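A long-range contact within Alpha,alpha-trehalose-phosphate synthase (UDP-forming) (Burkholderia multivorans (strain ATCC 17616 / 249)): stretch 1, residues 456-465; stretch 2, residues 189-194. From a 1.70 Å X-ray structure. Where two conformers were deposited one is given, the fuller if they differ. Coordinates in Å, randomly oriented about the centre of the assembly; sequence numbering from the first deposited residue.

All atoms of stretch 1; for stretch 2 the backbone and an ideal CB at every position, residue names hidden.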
ATOM      1  N   THR A 456     -25.552   8.803  15.906  1.00 20.78           N
ATOM      2  CA  THR A 456     -24.699   7.918  16.695  0.78 17.97           C
ATOM      3  C   THR A 456     -23.399   8.610  17.086  1.00 16.55           C
ATOM      4  O   THR A 456     -22.897   8.417  18.198  1.00 17.21           O
ATOM      5  CB  THR A 456     -24.423   6.622  15.929  0.78 18.13           C
ATOM      6  OG1 THR A 456     -23.809   6.927  14.678  0.78 22.01           O
ATOM      7  CG2 THR A 456     -25.732   5.881  15.663  0.78 15.34           C
ATOM      8  N   PHE A 457     -22.841   9.434  16.191  1.00 17.15           N
ATOM      9  CA  PHE A 457     -21.607  10.122  16.554  1.00 17.95           C
ATOM     10  C   PHE A 457     -21.870  11.139  17.658  1.00 23.55           C
ATOM     11  O   PHE A 457     -21.142  11.188  18.656  1.00 20.64           O
ATOM     12  CB  PHE A 457     -20.966  10.795  15.338  1.00 15.98           C
ATOM     13  CG  PHE A 457     -19.522  11.168  15.561  1.00 18.49           C
ATOM     14  CD1 PHE A 457     -19.181  12.295  16.292  1.00 17.06           C
ATOM     15  CD2 PHE A 457     -18.506  10.372  15.061  1.00 16.34           C
ATOM     16  CE1 PHE A 457     -17.850  12.628  16.515  1.00 17.39           C
ATOM     17  CE2 PHE A 457     -17.174  10.694  15.272  1.00 17.52           C
ATOM     18  CZ  PHE A 457     -16.840  11.829  16.007  1.00 17.13           C
ATOM     19  N   VAL A 458     -22.935  11.932  17.518  1.00 17.68           N
ATOM     20  CA  VAL A 458     -23.256  12.914  18.554  1.00 19.20           C
ATOM     21  C   VAL A 458     -23.559  12.217  19.878  1.00 21.16           C
ATOM     22  O   VAL A 458     -23.161  12.690  20.949  1.00 20.40           O
ATOM     23  CB  VAL A 458     -24.419  13.813  18.095  1.00 22.21           C
ATOM     24  CG1 VAL A 458     -24.933  14.665  19.265  1.00 24.86           C
ATOM     25  CG2 VAL A 458     -23.971  14.700  16.940  1.00 23.79           C
ATOM     26  N   ALA A 459     -24.246  11.070  19.826  1.00 22.88           N
ATOM     27  CA  ALA A 459     -24.531  10.321  21.047  1.00 23.94           C
ATOM     28  C   ALA A 459     -23.252   9.844  21.720  1.00 21.14           C
ATOM     29  O   ALA A 459     -23.160   9.824  22.953  1.00 20.90           O
ATOM     30  CB  ALA A 459     -25.440   9.131  20.744  1.00 23.65           C
ATOM     31  N   ASP A 460     -22.251   9.446  20.934  1.00 20.21           N
ATOM     32  CA  ASP A 460     -20.997   9.016  21.542  1.00 19.65           C
ATOM     33  C   ASP A 460     -20.261  10.190  22.180  1.00 20.43           C
ATOM     34  O   ASP A 460     -19.640  10.028  23.233  1.00 21.21           O
ATOM     35  CB  ASP A 460     -20.124   8.300  20.511  1.00 21.53           C
ATOM     36  CG  ASP A 460     -20.642   6.899  20.183  1.00 27.18           C
ATOM     37  OD1 ASP A 460     -21.559   6.426  20.891  1.00 27.02           O
ATOM     38  OD2 ASP A 460     -20.146   6.271  19.219  1.00 24.74           O
ATOM     39  N   LEU A 461     -20.332  11.381  21.574  1.00 20.31           N
ATOM     40  CA  LEU A 461     -19.784  12.567  22.233  1.00 22.28           C
ATOM     41  C   LEU A 461     -20.507  12.845  23.542  1.00 25.75           C
ATOM     42  O   LEU A 461     -19.880  13.165  24.560  1.00 24.85           O
ATOM     43  CB  LEU A 461     -19.885  13.779  21.310  1.00 21.48           C
ATOM     44  CG  LEU A 461     -18.877  13.871  20.170  1.00 25.71           C
ATOM     45  CD1 LEU A 461     -19.243  15.012  19.252  1.00 24.02           C
ATOM     46  CD2 LEU A 461     -17.470  14.052  20.733  1.00 25.24           C
ATOM     47  N   ARG A 462     -21.835  12.730  23.536  1.00 22.19           N
ATOM     48  CA  ARG A 462     -22.576  12.949  24.770  1.00 23.24           C
ATOM     49  C   ARG A 462     -22.231  11.903  25.819  1.00 25.28           C
ATOM     50  O   ARG A 462     -22.228  12.207  27.017  1.00 27.19           O
ATOM     51  CB  ARG A 462     -24.076  12.969  24.475  1.00 23.05           C
ATOM     52  CG  ARG A 462     -24.490  14.194  23.697  1.00 24.44           C
ATOM     53  CD  ARG A 462     -25.950  14.169  23.277  1.00 29.97           C
ATOM     54  NE  ARG A 462     -26.326  15.432  22.644  1.00 34.79           N
ATOM     55  CZ  ARG A 462     -27.329  15.573  21.782  1.00 32.08           C
ATOM     56  NH1 ARG A 462     -28.065  14.527  21.432  1.00 30.12           N
ATOM     57  NH2 ARG A 462     -27.587  16.765  21.260  1.00 31.68           N
ATOM     58  N   SER A 463     -21.920  10.673  25.396  1.00 24.31           N
ATOM     59  CA  SER A 463     -21.520   9.646  26.355  1.00 23.56           C
ATOM     60  C   SER A 463     -20.194   9.992  27.020  1.00 25.32           C
ATOM     61  O   SER A 463     -20.005   9.717  28.211  1.00 29.52           O
ATOM     62  CB  SER A 463     -21.428   8.283  25.674  1.00 25.94           C
ATOM     63  OG  SER A 463     -22.725   7.794  25.394  1.00 30.10           O
ATOM     64  N   VAL A 464     -19.254  10.568  26.264  1.00 27.50           N
ATOM     65  CA  VAL A 464     -18.009  11.039  26.868  1.00 28.95           C
ATOM     66  C   VAL A 464     -18.309  12.041  27.976  1.00 28.03           C
ATOM     67  O   VAL A 464     -17.791  11.936  29.094  1.00 26.78           O
ATOM     68  CB  VAL A 464     -17.084  11.644  25.799  1.00 23.91           C
ATOM     69  CG1 VAL A 464     -15.830  12.238  26.460  1.00 26.12           C
ATOM     70  CG2 VAL A 464     -16.693  10.595  24.787  1.00 22.83           C
ATOM     71  N   ALA A 465     -19.168  13.021  27.683  1.00 27.71           N
ATOM     72  CA  ALA A 465     -19.505  14.037  28.675  1.00 29.50           C
ATOM     73  C   ALA A 465     -20.149  13.414  29.909  1.00 31.39           C
ATOM     74  O   ALA A 465     -19.825  13.786  31.045  1.00 33.33           O
ATOM     75  CB  ALA A 465     -20.429  15.085  28.053  1.00 26.81           C
ATOM     76  N   UNK A 189      -8.260  12.956  20.580  1.00 16.75           N
ATOM     77  CA  UNK A 189      -9.717  12.921  20.531  1.00 22.47           C
ATOM     78  C   UNK A 189     -10.279  11.934  21.547  1.00 25.27           C
ATOM     79  O   UNK A 189      -9.691  10.883  21.813  1.00 20.56           O
ATOM     80  CB  UNK A 189     -10.193  12.555  19.124  1.00 22.47           C
ATOM     81  N   UNK A 190     -11.440  12.279  22.119  1.00 17.50           N
ATOM     82  CA  UNK A 190     -12.168  11.310  22.931  1.00 17.35           C
ATOM     83  C   UNK A 190     -12.872  10.275  22.072  1.00 19.20           C
ATOM     84  O   UNK A 190     -13.081   9.143  22.520  1.00 21.73           O
ATOM     85  CB  UNK A 190     -13.185  12.024  23.824  1.00 17.35           C
ATOM     86  N   UNK A 191     -13.250  10.650  20.852  1.00 19.24           N
ATOM     87  CA  UNK A 191     -13.871   9.746  19.893  1.00 19.55           C
ATOM     88  C   UNK A 191     -13.158   9.909  18.558  1.00 19.73           C
ATOM     89  O   UNK A 191     -13.023  11.031  18.051  1.00 16.71           O
ATOM     90  CB  UNK A 191     -15.370  10.020  19.756  1.00 19.55           C
ATOM     91  N   UNK A 192     -12.686   8.799  17.999  1.00 17.38           N
ATOM     92  CA  UNK A 192     -12.058   8.778  16.682  0.57 16.90           C
ATOM     93  C   UNK A 192     -12.889   7.863  15.793  1.00 18.71           C
ATOM     94  O   UNK A 192     -12.897   6.643  15.990  1.00 17.86           O
ATOM     95  CB  UNK A 192     -10.603   8.311  16.757  0.57 16.90           C
ATOM     96  N   UNK A 193     -13.592   8.450  14.830  1.00 18.50           N
ATOM     97  CA  UNK A 193     -14.526   7.721  13.992  1.00 13.06           C
ATOM     98  C   UNK A 193     -13.999   7.546  12.585  1.00 17.02           C
ATOM     99  O   UNK A 193     -13.302   8.417  12.054  1.00 14.40           O
ATOM    100  CB  UNK A 193     -15.878   8.437  13.957  1.00 13.06           C
ATOM    101  N   UNK A 194     -14.350   6.407  11.991  1.00 11.80           N
ATOM    102  CA  UNK A 194     -13.908   6.008  10.667  1.00 11.86           C
ATOM    103  C   UNK A 194     -15.103   5.596   9.817  1.00 11.57           C
ATOM    104  O   UNK A 194     -16.197   5.336  10.323  1.00 14.00           O
ATOM    105  CB  UNK A 194     -12.893   4.866  10.758  1.00 11.86           C
TER

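Stretch 1 is a helix, and the strand of stretch 2 (191-194) runs nearly antiparallel to it, at 164°. Their axes come within 9.8 Å. Asp460 and Val464 point toward stretch 2; Phe457 and Leu461 start sideways but their ends come nearer. The helix backbone is hydrogen-bonded within itself, for example Leu461 N to Phe457 O at 3.0 Å. No hydrogen bond crosses to stretch 2, so the fit depends on packing.

Position 189 lies before the strand, in an extended backbone conformation (-78/145). Its ideal CB has nothing of the helix within 5.5 Å. Stretch 1 therefore sets little limit here, and many side chains would do. The deposited residue is Tyr189. It makes no contact with the helix, and its hydroxyl is hydrogen-bonded elsewhere in the structure.

Position 190 points its CB toward the helix. The ideal CB is 3.7 Å from Val464 CG1. The methyl offers an apolar surface but no polar partner. The phi/psi of -76/-29 is open to most residues. A small side chain would suit, as would a longer one whose end turns aside from the valine. The residue is Asp190. Its CB packs on Val464, with Asp190 CB to Val464 CG1 at 3.7 Å, so the methylene makes the closest contact. Both carboxylate oxygens are hydrogen-bonded elsewhere in the structure.

Position 191 also points toward the helix, from an extended backbone (-132/126). Its ideal CB is 4.4 Å from Phe457 CZ, 4.6 Å from Leu461 CD2 and 5.1 Å from Asp460 CB. These surroundings are mostly carbon, and space remains for a few more atoms. Valine, isoleucine or threonine would suit the strand, and alanine would fit with a looser contact. The residue is Val191, with chi1 in the t well. Val191 CG1 reaches Phe457 CZ at 4.0 Å. Val191 CG2 lies 3.8 Å from Val464 CG2 and 4.3 Å from Leu461 CD2. Val191 CG2 is also 4.1 Å from Asp460 O. Between them the two methyls touch Phe457, Asp460, Leu461 and Val464. Val191 has the largest area covered by the helix of any residue in stretch 2.

Position 192 turns its CB away, as the alternation of a strand requires. The ideal CB finds nothing of the helix within 5.5 Å, so the helix does not select among side chains. The residue is Thr192. Its OG1 is hydrogen-bonded elsewhere in the structure.

Position 193 faces the helix again, but here the Phe457 ring is in the way. An ideal CB would be 2.9 Å from Phe457 CE2, a clash. The backbone angles (-108/146) do not themselves demand glycine; the ring favors it. The residue is Gly193. Gly193 CA lies at the edge of the ring, near its plane, 4.2 Å from Phe457 CE2.

Position 194 points away, with the helix out of reach of its CB. Many residues would serve. The residue is Phe194, whose ring makes no contact with stretch 1.

Stretch 2, residues 189-194: YDVTGF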
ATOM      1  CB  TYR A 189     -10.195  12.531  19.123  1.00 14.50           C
ATOM      2  CG  TYR A 189      -9.808  13.548  18.077  1.00 14.35           C
ATOM      3  CD1 TYR A 189     -10.587  14.684  17.876  1.00 17.81           C
ATOM      4  CD2 TYR A 189      -8.652  13.385  17.299  1.00 16.73           C
ATOM      5  CE1 TYR A 189     -10.242  15.638  16.932  1.00 16.67           C
ATOM      6  CE2 TYR A 189      -8.289  14.343  16.357  1.00 18.61           C
ATOM      7  CZ  TYR A 189      -9.085  15.473  16.187  1.00 19.73           C
ATOM      8  OH  TYR A 189      -8.743  16.441  15.268  1.00 16.99           O
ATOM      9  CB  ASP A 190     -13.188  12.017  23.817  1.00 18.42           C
ATOM     10  CG  ASP A 190     -12.546  13.051  24.684  1.00 21.84           C
ATOM     11  OD1 ASP A 190     -11.795  12.659  25.601  1.00 24.47           O
ATOM     12  OD2 ASP A 190     -12.750  14.249  24.407  1.00 25.60           O
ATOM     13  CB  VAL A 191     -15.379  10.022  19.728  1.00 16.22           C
ATOM     14  CG1 VAL A 191     -16.002   9.011  18.753  1.00 17.08           C
ATOM     15  CG2 VAL A 191     -16.108  10.002  21.086  1.00 21.60           C
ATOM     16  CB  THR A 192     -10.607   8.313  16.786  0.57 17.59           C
ATOM     17  OG1 THR A 192      -9.904   9.181  17.686  0.57 19.47           O
ATOM     18  CG2 THR A 192      -9.935   8.367  15.441  0.57 14.66           C
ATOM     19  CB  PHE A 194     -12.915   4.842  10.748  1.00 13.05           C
ATOM     20  CG  PHE A 194     -11.676   5.168  11.531  1.00 12.55           C
ATOM     21  CD1 PHE A 194     -10.590   5.742  10.905  1.00 13.90           C
ATOM     22  CD2 PHE A 194     -11.620   4.917  12.894  1.00 17.18           C
ATOM     23  CE1 PHE A 194      -9.448   6.064  11.626  1.00 12.72           C
ATOM     24  CE2 PHE A 194     -10.487   5.229  13.620  1.00 15.90           C
ATOM     25  CZ  PHE A 194      -9.397   5.797  12.977  1.00 14.32           C
TER
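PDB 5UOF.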